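Local coordinates for BAT-2 beta-lactamase (Bacillus atrophaeus, PDB 6W5G), which hydrolyses beta-lactam antibiotics as a class D serine beta-lactamase and so probably contributes to antibiotic resistance, at residues N82-L87 with K191-T196; L37-F42 with K59-N64; E109-D114 with S124-Y129. All blocks are in the same frame, centred on the assembly; numbering follows the deposited sequence.

Contact 1: N82-L87 with K191-T196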
loop_
_atom_site.group_PDB
_atom_site.type_symbol
_atom_site.label_atom_id
_atom_site.label_comp_id
_atom_site.label_asym_id
_atom_site.label_seq_id
_atom_site.Cartn_x
_atom_site.Cartn_y
_atom_site.Cartn_z
ATOM N N ASN A 82 -7.971 -0.366 4.790
ATOM C CA ASN A 82 -8.435 -0.313 6.172
ATOM C C ASN A 82 -8.739 1.126 6.578
ATOM O O ASN A 82 -9.784 1.402 7.180
ATOM C CB ASN A 82 -7.381 -0.949 7.089
ATOM C CG ASN A 82 -7.969 -1.565 8.353
ATOM O OD1 ASN A 82 -9.184 -1.574 8.570
ATOM N ND2 ASN A 82 -7.093 -2.096 9.196
ATOM N N ALA A 83 -7.852 2.061 6.225
ATOM C CA ALA A 83 -8.083 3.466 6.553
ATOM C C ALA A 83 -9.319 4.010 5.840
ATOM O O ALA A 83 -10.108 4.756 6.434
ATOM C CB ALA A 83 -6.848 4.301 6.209
ATOM N N LEU A 84 -9.500 3.661 4.562
ATOM C CA LEU A 84 -10.682 4.123 3.834
ATOM C C LEU A 84 -11.958 3.645 4.512
ATOM O O LEU A 84 -12.890 4.430 4.745
ATOM C CB LEU A 84 -10.640 3.612 2.393
ATOM C CG LEU A 84 -9.565 4.192 1.472
ATOM C CD1 LEU A 84 -9.439 3.323 0.222
ATOM C CD2 LEU A 84 -9.888 5.624 1.099
ATOM N N ILE A 85 -12.003 2.356 4.853
ATOM C CA ILE A 85 -13.182 1.775 5.486
ATOM C C ILE A 85 -13.400 2.380 6.867
ATOM O O ILE A 85 -14.522 2.750 7.229
ATOM C CB ILE A 85 -13.052 0.242 5.546
ATOM C CG1 ILE A 85 -13.031 -0.356 4.133
ATOM C CG2 ILE A 85 -14.185 -0.365 6.380
ATOM C CD1 ILE A 85 -12.471 -1.768 4.081
ATOM N N GLY A 86 -12.328 2.487 7.656
ATOM C CA GLY A 86 -12.463 3.020 9.005
ATOM C C GLY A 86 -12.957 4.455 9.030
ATOM O O GLY A 86 -13.787 4.823 9.871
ATOM N N LEU A 87 -12.456 5.288 8.114
ATOM C CA LEU A 87 -12.993 6.640 8.009
ATOM C C LEU A 87 -14.433 6.620 7.528
ATOM O O LEU A 87 -15.281 7.345 8.060
ATOM C CB LEU A 87 -12.139 7.475 7.066
ATOM C CG LEU A 87 -10.763 7.839 7.612
ATOM C CD1 LEU A 87 -9.882 8.332 6.496
ATOM C CD2 LEU A 87 -10.895 8.908 8.686
ATOM N N LYS A 191 -15.389 11.187 -1.653
ATOM C CA LYS A 191 -14.171 11.748 -2.234
ATOM C C LYS A 191 -13.234 12.368 -1.203
ATOM O O LYS A 191 -12.015 12.125 -1.297
ATOM C CB LYS A 191 -14.506 12.725 -3.370
ATOM C CG LYS A 191 -15.070 12.040 -4.618
ATOM C CD LYS A 191 -15.555 13.051 -5.660
ATOM C CE LYS A 191 -14.392 13.725 -6.386
ATOM N NZ LYS A 191 -13.546 12.772 -7.182
ATOM N N PRO A 192 -13.699 13.158 -0.226
ATOM C CA PRO A 192 -12.750 13.684 0.770
ATOM C C PRO A 192 -12.037 12.603 1.558
ATOM O O PRO A 192 -10.882 12.802 1.955
ATOM C CB PRO A 192 -13.609 14.600 1.658
ATOM C CG PRO A 192 -15.028 14.293 1.295
ATOM C CD PRO A 192 -15.031 13.783 -0.099
ATOM N N ILE A 193 -12.676 11.451 1.776
ATOM C CA ILE A 193 -11.998 10.354 2.461
ATOM C C ILE A 193 -10.856 9.814 1.607
ATOM O O ILE A 193 -9.757 9.537 2.109
ATOM C CB ILE A 193 -13.010 9.265 2.849
ATOM C CG1 ILE A 193 -13.881 9.760 4.004
ATOM C CG2 ILE A 193 -12.297 7.967 3.224
ATOM C CD1 ILE A 193 -14.992 8.811 4.377
ATOM N N MET A 194 -11.088 9.668 0.305
ATOM C CA MET A 194 -10.019 9.218 -0.577
ATOM C C MET A 194 -8.891 10.241 -0.652
ATOM O O MET A 194 -7.715 9.865 -0.663
ATOM C CB MET A 194 -10.578 8.893 -1.957
ATOM C CG MET A 194 -11.415 7.627 -1.924
ATOM S SD MET A 194 -12.084 7.087 -3.508
ATOM C CE MET A 194 -13.381 8.291 -3.799
ATOM N N LYS A 195 -9.225 11.538 -0.688
ATOM C CA LYS A 195 -8.180 12.557 -0.648
ATOM C C LYS A 195 -7.358 12.451 0.634
ATOM O O LYS A 195 -6.126 12.549 0.596
ATOM C CB LYS A 195 -8.784 13.957 -0.785
ATOM C CG LYS A 195 -9.426 14.261 -2.141
ATOM C CD LYS A 195 -8.410 14.252 -3.286
ATOM C CE LYS A 195 -8.922 14.997 -4.529
ATOM N NZ LYS A 195 -10.160 14.392 -5.122
ATOM N N THR A 196 -8.023 12.244 1.780
ATOM C CA THR A 196 -7.319 12.156 3.059
ATOM C C THR A 196 -6.364 10.970 3.085
ATOM O O THR A 196 -5.206 11.097 3.507
ATOM C CB THR A 196 -8.335 12.044 4.198
ATOM O OG1 THR A 196 -9.098 13.252 4.273
ATOM C CG2 THR A 196 -7.632 11.803 5.540
#
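The flat groups met by I193 are carbonyls of the backbone, as no ring of either segment takes part. I193 CG2 rests 3.9 Å from L84 O. I193 CD1 lies against the next carbonyl of that helix face, 3.9 Å from L87 C. I193 CG1 is anti to its own carbonyl carbon and CG2 is anti to its backbone N (chi1 -72°). This spreads the two branches so that each reaches a separate carbonyl.

Aliphatic contacts fill the rest. I193 CG2 also meets L87 CB at 3.9 Å, and the two side chains run past each other in opposite senses. L84 works with one branch. Its CD2 touches M194 CG at 3.9 Å and lies 4.0 Å from I193 CG2. The M194 CB points away from helix 81-88, so it is the foot of the side chain that L84 reaches. L87 CD1 reaches T196 CG2, 4.2 Å away, about one turn on from I193 along helix 191-200.

The segments run antiparallel but inclined, at 141° between their directions, with axes 9.7 Å apart. They join helix 81-88, which begins just after the carboxylated lysine K79, to helix 191-200 in the helical part of the penicillin-recognising fold. V197 continues the same packing against A83, L84 and L87, and F189 touches both L84 and M194. K191 and K195 turn from the interface and form salt bridges with E185. No hydrogen bond links the two segments. The contact is therefore held by van der Waals packing and the burial of aliphatic carbon, with charges kept outside.

Contact 2: L37-F42 with K59-N64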
loop_
_atom_site.group_PDB
_atom_site.type_symbol
_atom_site.label_atom_id
_atom_site.label_comp_id
_atom_site.label_asym_id
_atom_site.label_seq_id
_atom_site.Cartn_x
_atom_site.Cartn_y
_atom_site.Cartn_z
ATOM N N LEU A 37 10.462 -0.022 -20.725
ATOM C CA LEU A 37 11.184 -0.116 -19.465
ATOM C C LEU A 37 12.023 -1.385 -19.406
ATOM O O LEU A 37 11.695 -2.409 -20.013
ATOM C CB LEU A 37 10.206 -0.135 -18.289
ATOM C CG LEU A 37 10.158 1.121 -17.422
ATOM C CD1 LEU A 37 9.729 2.342 -18.222
ATOM C CD2 LEU A 37 9.255 0.882 -16.214
ATOM N N ASN A 38 13.127 -1.304 -18.668
ATOM C CA ASN A 38 13.849 -2.493 -18.251
ATOM C C ASN A 38 14.342 -2.282 -16.833
ATOM O O ASN A 38 15.000 -1.279 -16.535
ATOM C CB ASN A 38 15.019 -2.841 -19.169
ATOM C CG ASN A 38 15.565 -4.231 -18.882
ATOM O OD1 ASN A 38 16.255 -4.436 -17.888
ATOM N ND2 ASN A 38 15.244 -5.195 -19.746
ATOM N N VAL A 39 14.006 -3.222 -15.961
ATOM C CA VAL A 39 14.330 -3.126 -14.548
ATOM C C VAL A 39 15.144 -4.329 -14.079
ATOM O O VAL A 39 15.271 -4.556 -12.884
ATOM C CB VAL A 39 13.068 -2.905 -13.692
ATOM C CG1 VAL A 39 12.314 -1.651 -14.148
ATOM C CG2 VAL A 39 12.157 -4.135 -13.756
ATOM N N ASP A 40 15.701 -5.093 -15.029
ATOM C CA ASP A 40 16.413 -6.328 -14.705
ATOM C C ASP A 40 17.488 -6.099 -13.656
ATOM O O ASP A 40 17.681 -6.930 -12.759
ATOM C CB ASP A 40 17.073 -6.895 -15.965
ATOM C CG ASP A 40 16.076 -7.484 -16.950
ATOM O OD1 ASP A 40 14.876 -7.579 -16.629
ATOM O OD2 ASP A 40 16.512 -7.864 -18.059
ATOM N N GLU A 41 18.218 -4.985 -13.765
ATOM C CA GLU A 41 19.330 -4.740 -12.855
ATOM C C GLU A 41 18.889 -4.648 -11.402
ATOM O O GLU A 41 19.692 -4.923 -10.505
ATOM C CB GLU A 41 20.118 -3.491 -13.273
ATOM C CG GLU A 41 19.376 -2.155 -13.131
ATOM C CD GLU A 41 18.628 -1.742 -14.400
ATOM O OE1 GLU A 41 17.973 -2.608 -15.023
ATOM O OE2 GLU A 41 18.703 -0.551 -14.775
ATOM N N PHE A 42 17.635 -4.291 -11.140
ATOM C CA PHE A 42 17.201 -4.117 -9.761
ATOM C C PHE A 42 16.664 -5.392 -9.136
ATOM O O PHE A 42 16.401 -5.409 -7.928
ATOM C CB PHE A 42 16.194 -2.970 -9.660
ATOM C CG PHE A 42 16.737 -1.676 -10.174
ATOM C CD1 PHE A 42 17.772 -1.036 -9.501
ATOM C CD2 PHE A 42 16.249 -1.110 -11.344
ATOM C CE1 PHE A 42 18.291 0.151 -9.970
ATOM C CE2 PHE A 42 16.764 0.078 -11.814
ATOM C CZ PHE A 42 17.786 0.712 -11.127
ATOM N N LYS A 59 -0.843 2.762 -20.382
ATOM C CA LYS A 59 0.027 1.650 -20.722
ATOM C C LYS A 59 0.595 1.075 -19.434
ATOM O O LYS A 59 0.850 1.810 -18.530
ATOM C CB LYS A 59 1.192 2.098 -21.557
ATOM C CG LYS A 59 0.818 2.699 -22.899
ATOM C CD LYS A 59 2.009 3.384 -23.502
ATOM C CE LYS A 59 2.989 2.411 -24.040
ATOM N NZ LYS A 59 3.603 3.050 -25.217
ATOM N N THR A 60 0.782 -0.244 -19.406
ATOM C CA THR A 60 1.270 -0.929 -18.220
ATOM C C THR A 60 2.488 -1.770 -18.570
ATOM O O THR A 60 2.438 -2.584 -19.497
ATOM C CB THR A 60 0.185 -1.832 -17.617
ATOM O OG1 THR A 60 -0.983 -1.057 -17.319
ATOM C CG2 THR A 60 0.691 -2.471 -16.340
ATOM N N PHE A 61 3.570 -1.583 -17.815
ATOM C CA PHE A 61 4.750 -2.434 -17.885
ATOM C C PHE A 61 4.699 -3.441 -16.743
ATOM O O PHE A 61 4.362 -3.088 -15.610
ATOM C CB PHE A 61 6.021 -1.590 -17.730
ATOM C CG PHE A 61 7.265 -2.406 -17.541
ATOM C CD1 PHE A 61 7.906 -2.967 -18.637
ATOM C CD2 PHE A 61 7.789 -2.628 -16.269
ATOM C CE1 PHE A 61 9.049 -3.731 -18.480
ATOM C CE2 PHE A 61 8.927 -3.397 -16.103
ATOM C CZ PHE A 61 9.560 -3.953 -17.217
ATOM N N ILE A 62 5.050 -4.692 -17.036
ATOM C CA ILE A 62 5.133 -5.737 -16.018
ATOM C C ILE A 62 6.463 -6.462 -16.151
ATOM O O ILE A 62 6.795 -6.968 -17.233
ATOM C CB ILE A 62 3.974 -6.741 -16.116
ATOM C CG1 ILE A 62 2.624 -6.036 -16.001
ATOM C CG2 ILE A 62 4.099 -7.803 -15.033
ATOM C CD1 ILE A 62 1.446 -6.945 -16.347
ATOM N N TYR A 63 7.218 -6.515 -15.057
ATOM C CA TYR A 63 8.361 -7.408 -14.914
ATOM C C TYR A 63 7.915 -8.601 -14.075
ATOM O O TYR A 63 7.369 -8.416 -12.982
ATOM C CB TYR A 63 9.516 -6.689 -14.204
ATOM C CG TYR A 63 10.638 -7.611 -13.782
ATOM C CD1 TYR A 63 11.643 -7.970 -14.676
ATOM C CD2 TYR A 63 10.697 -8.123 -12.492
ATOM C CE1 TYR A 63 12.669 -8.817 -14.295
ATOM C CE2 TYR A 63 11.711 -8.980 -12.108
ATOM C CZ TYR A 63 12.693 -9.324 -13.014
ATOM O OH TYR A 63 13.715 -10.165 -12.632
ATOM N N ASN A 64 8.150 -9.816 -14.586
ATOM C CA ASN A 64 7.782 -11.068 -13.917
ATOM C C ASN A 64 6.261 -11.199 -13.778
ATOM O O ASN A 64 5.690 -11.088 -12.694
ATOM C CB ASN A 64 8.488 -11.250 -12.565
ATOM C CG ASN A 64 8.335 -12.658 -12.016
ATOM O OD1 ASN A 64 7.574 -13.465 -12.561
ATOM N ND2 ASN A 64 9.058 -12.963 -10.937
#
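L37 and F61 make the closest packing. L37 CB sits over the F61 ring in a CH-pi contact, 3.6 Å from the centroid and 10° off the ring normal. The chi1 of L37 is -108°, away from a staggered value, and it lays CD2 along the ring at 3.8 Å from F61 CD2. The backbone joins in, with L37 O 3.3 Å from F61 CE1. V39 CG2 approaches the same ring at its edge, near the ring plane. That methyl also packs on the base of the next aromatic side chain, 3.7 Å from Y63 CB. D40 OD1 lies 3.4 Å from Y63 CE1, with the carboxylate and ring planes 59° apart.

F61 and Y63 alternate with I62 on strand 59-63, so both rings face segment 37-42. Each has CG anti to the backbone N, which reaches the ring out from the strand. This strand lies at one edge of the six-stranded antiparallel sheet of the penicillin-recognising fold. F61 and Y63 pair with L52 and F50 of strand 48-54 through backbone hydrogen bonds. No hydrogen bond crosses from segment 37-42 to segment 59-64.

Segment 37-42 has its own internal hold. N38 OD1 accepts from D40 N at 3.0 Å, an Asx turn, with the donor above the carbonyl plane. A weak bond from N38 ND2 to D40 OD2 spans 3.4 Å. Farther out, N38 N bonds Y262 OH, and K261 NZ bonds N38 O and forms a salt bridge with E41. V39 and F42 pack on I258 of helix 248-261, and F43 stacks on the Y63 ring.

Contact 3: E109-D114 with S124-Y129; sequences ESWNRD and SVIWYY. With EDO (1,2-ethanediol), chain E.
W111 packs on V125 and I126 where two helices of the helical region meet. S124 is the C-prime residue of a Schellman motif that ends helix 117-122, and V125 is the N-cap of helix 126-136. S124, V125 and I126 probably correspond to the S-x-V motif of class D enzymes, with isoleucine in the third place. That motif lines the active site in this family.

W127 NE1 donates a hydrogen bond to W111 O at 2.9 Å, nearly straight at 169°. The acceptor lies close to the W127 ring plane. W127 has CG between its backbone N and carbonyl carbon (chi1 67°), which turns the pyrrole edge toward the loop. The same edge region meets a second carbonyl, with R113 O 3.4 Å from W127 CZ2.

Ring and aliphatic packing comes next. V125 CA lies over the face of the W111 five-membered ring in a CH-pi contact, 4.0 Å from its centroid and 26° off the normal. V125 CG2 meets W111 CD1 at 3.7 Å. At the far end of the indole, W111 CH2 touches I126 CD1 at 3.8 Å.

R113 NH2 forms a salt bridge with the D123 side chain, and the backbone O of D123 takes the W111 N-H.

The remaining polar contacts centre on S124. Its OG bonds K214 NZ and also contacts a 1,2-ethanediol, probably from the crystallisation liquor, which bonds T215 OG1 as well. K214 and T215 probably belong to the K-T-G motif of strand 209-217, so S124 probably faces the active site. The distance from S124 OG to the diol O1 is 2.3 Å, too short for its geometry to be trusted.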
loop_
_atom_site.group_PDB
_atom_site.type_symbol
_atom_site.label_atom_id
_atom_site.label_comp_id
_atom_site.label_asym_id
_atom_site.label_seq_id
_atom_site.Cartn_x
_atom_site.Cartn_y
_atom_site.Cartn_z
ATOM N N GLU A 109 10.670 0.676 18.125
ATOM C CA GLU A 109 10.593 1.843 18.995
ATOM C C GLU A 109 9.503 2.806 18.538
ATOM O O GLU A 109 8.791 3.386 19.367
ATOM C CB GLU A 109 11.953 2.537 19.044
ATOM C CG GLU A 109 11.999 3.755 19.947
ATOM C CD GLU A 109 13.326 4.494 19.869
ATOM O OE1 GLU A 109 14.156 4.156 18.994
ATOM O OE2 GLU A 109 13.533 5.424 20.675
ATOM N N SER A 110 9.345 2.974 17.223
ATOM C CA SER A 110 8.372 3.935 16.718
ATOM C C SER A 110 6.949 3.561 17.098
ATOM O O SER A 110 6.074 4.436 17.119
ATOM C CB SER A 110 8.486 4.063 15.201
ATOM O OG SER A 110 8.176 2.835 14.573
ATOM N N TRP A 111 6.703 2.288 17.407
ATOM C CA TRP A 111 5.376 1.834 17.797
ATOM C C TRP A 111 5.038 2.169 19.243
ATOM O O TRP A 111 3.857 2.129 19.614
ATOM C CB TRP A 111 5.299 0.317 17.645
ATOM C CG TRP A 111 5.326 -0.173 16.233
ATOM C CD1 TRP A 111 5.441 0.577 15.087
ATOM C CD2 TRP A 111 5.218 -1.532 15.812
ATOM N NE1 TRP A 111 5.406 -0.243 13.983
ATOM C CE2 TRP A 111 5.276 -1.542 14.400
ATOM C CE3 TRP A 111 5.085 -2.746 16.491
ATOM C CZ2 TRP A 111 5.195 -2.718 13.658
ATOM C CZ3 TRP A 111 5.013 -3.913 15.751
ATOM C CH2 TRP A 111 5.070 -3.888 14.351
ATOM N N ASN A 112 6.035 2.496 20.063
ATOM C CA ASN A 112 5.846 2.632 21.511
ATOM C C ASN A 112 5.561 4.081 21.918
ATOM O O ASN A 112 6.275 4.685 22.719
ATOM C CB ASN A 112 7.051 2.071 22.255
ATOM C CG ASN A 112 7.284 0.599 21.949
ATOM O OD1 ASN A 112 6.331 -0.169 21.797
ATOM N ND2 ASN A 112 8.548 0.197 21.867
ATOM N N ARG A 113 4.479 4.619 21.361
ATOM C CA ARG A 113 4.018 5.970 21.657
ATOM C C ARG A 113 2.600 6.116 21.119
ATOM O O ARG A 113 2.119 5.276 20.353
ATOM C CB ARG A 113 4.942 7.033 21.056
ATOM C CG ARG A 113 5.054 7.005 19.533
ATOM C CD ARG A 113 5.904 8.190 19.049
ATOM N NE ARG A 113 5.990 8.276 17.594
ATOM C CZ ARG A 113 7.098 8.037 16.894
ATOM N NH1 ARG A 113 8.222 7.696 17.512
ATOM N NH2 ARG A 113 7.082 8.143 15.571
ATOM N N ASP A 114 1.935 7.192 21.534
ATOM C CA ASP A 114 0.608 7.488 21.003
ATOM C C ASP A 114 0.679 7.668 19.491
ATOM O O ASP A 114 1.657 8.200 18.953
ATOM C CB ASP A 114 0.070 8.786 21.607
ATOM C CG ASP A 114 -0.174 8.700 23.106
ATOM O OD1 ASP A 114 -0.218 7.585 23.683
ATOM O OD2 ASP A 114 -0.324 9.789 23.706
ATOM N N SER A 124 3.693 2.202 10.001
ATOM C CA SER A 124 3.171 0.827 9.962
ATOM C C SER A 124 2.893 0.292 11.367
ATOM O O SER A 124 3.315 -0.811 11.740
ATOM C CB SER A 124 4.115 -0.116 9.214
ATOM O OG SER A 124 4.259 0.250 7.863
ATOM N N VAL A 125 2.162 1.080 12.152
ATOM C CA VAL A 125 1.898 0.745 13.546
ATOM C C VAL A 125 0.703 -0.187 13.602
ATOM O O VAL A 125 -0.452 0.262 13.660
ATOM C CB VAL A 125 1.675 2.009 14.389
ATOM C CG1 VAL A 125 1.543 1.641 15.863
ATOM C CG2 VAL A 125 2.824 2.963 14.161
ATOM N N ILE A 126 0.987 -1.492 13.584
ATOM C CA ILE A 126 -0.051 -2.508 13.444
ATOM C C ILE A 126 -1.105 -2.373 14.538
ATOM O O ILE A 126 -2.308 -2.513 14.275
ATOM C CB ILE A 126 0.589 -3.907 13.428
ATOM C CG1 ILE A 126 1.472 -4.082 12.184
ATOM C CG2 ILE A 126 -0.478 -5.001 13.512
ATOM C CD1 ILE A 126 2.316 -5.335 12.213
ATOM N N TRP A 127 -0.679 -2.097 15.779
ATOM C CA TRP A 127 -1.642 -2.114 16.880
ATOM C C TRP A 127 -2.740 -1.082 16.696
ATOM O O TRP A 127 -3.876 -1.311 17.125
ATOM C CB TRP A 127 -0.966 -1.969 18.252
ATOM C CG TRP A 127 -0.286 -0.648 18.582
ATOM C CD1 TRP A 127 1.061 -0.418 18.614
ATOM C CD2 TRP A 127 -0.911 0.596 18.976
ATOM N NE1 TRP A 127 1.315 0.883 18.986
ATOM C CE2 TRP A 127 0.127 1.528 19.209
ATOM C CE3 TRP A 127 -2.240 1.014 19.147
ATOM C CZ2 TRP A 127 -0.120 2.844 19.611
ATOM C CZ3 TRP A 127 -2.479 2.330 19.533
ATOM C CH2 TRP A 127 -1.421 3.223 19.773
ATOM N N TYR A 128 -2.421 0.062 16.089
ATOM C CA TYR A 128 -3.444 1.071 15.854
ATOM C C TYR A 128 -4.499 0.535 14.904
ATOM O O TYR A 128 -5.707 0.641 15.165
ATOM C CB TYR A 128 -2.810 2.354 15.295
ATOM C CG TYR A 128 -3.805 3.478 15.105
ATOM C CD1 TYR A 128 -4.760 3.430 14.088
ATOM C CD2 TYR A 128 -3.795 4.595 15.942
ATOM C CE1 TYR A 128 -5.686 4.426 13.932
ATOM C CE2 TYR A 128 -4.712 5.609 15.786
ATOM C CZ TYR A 128 -5.660 5.518 14.772
ATOM O OH TYR A 128 -6.598 6.500 14.589
ATOM N N TYR A 129 -4.053 -0.059 13.794
ATOM C CA TYR A 129 -4.988 -0.540 12.785
ATOM C C TYR A 129 -5.745 -1.780 13.257
ATOM O O TYR A 129 -6.877 -2.013 12.812
ATOM C CB TYR A 129 -4.261 -0.731 11.441
ATOM C CG TYR A 129 -4.118 0.584 10.693
ATOM C CD1 TYR A 129 -3.291 1.603 11.179
ATOM C CD2 TYR A 129 -4.838 0.824 9.526
ATOM C CE1 TYR A 129 -3.183 2.821 10.515
ATOM C CE2 TYR A 129 -4.731 2.038 8.848
ATOM C CZ TYR A 129 -3.902 3.026 9.345
ATOM O OH TYR A 129 -3.817 4.218 8.668
HETATM C C1 EDO E . 5.916 -2.533 6.650
HETATM O O1 EDO E . 5.229 -1.298 6.456
HETATM C C2 EDO E . 7.102 -2.567 5.702
HETATM O O2 EDO E . 8.050 -1.542 6.021
#

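How the contacts relate
Contact 2 comes first along the chain and closes before the others open. Both segments of contact 3 then fall between the two segments of contact 1. Contacts 1 and 3 belong to the helical part of the fold, with centres about 20 Å apart. They touch where Y129 of helix 126-136 meets N82 and A83 of helix 81-88. Contact 2 lies at the edge of the six-stranded sheet, on the opposite side of the chain's centre from both. Its centre is about 31 Å from that of contact 1 and 34 Å from that of contact 3. S124 of contact 3 also reaches K214 on that sheet, where the active site of this family probably lies.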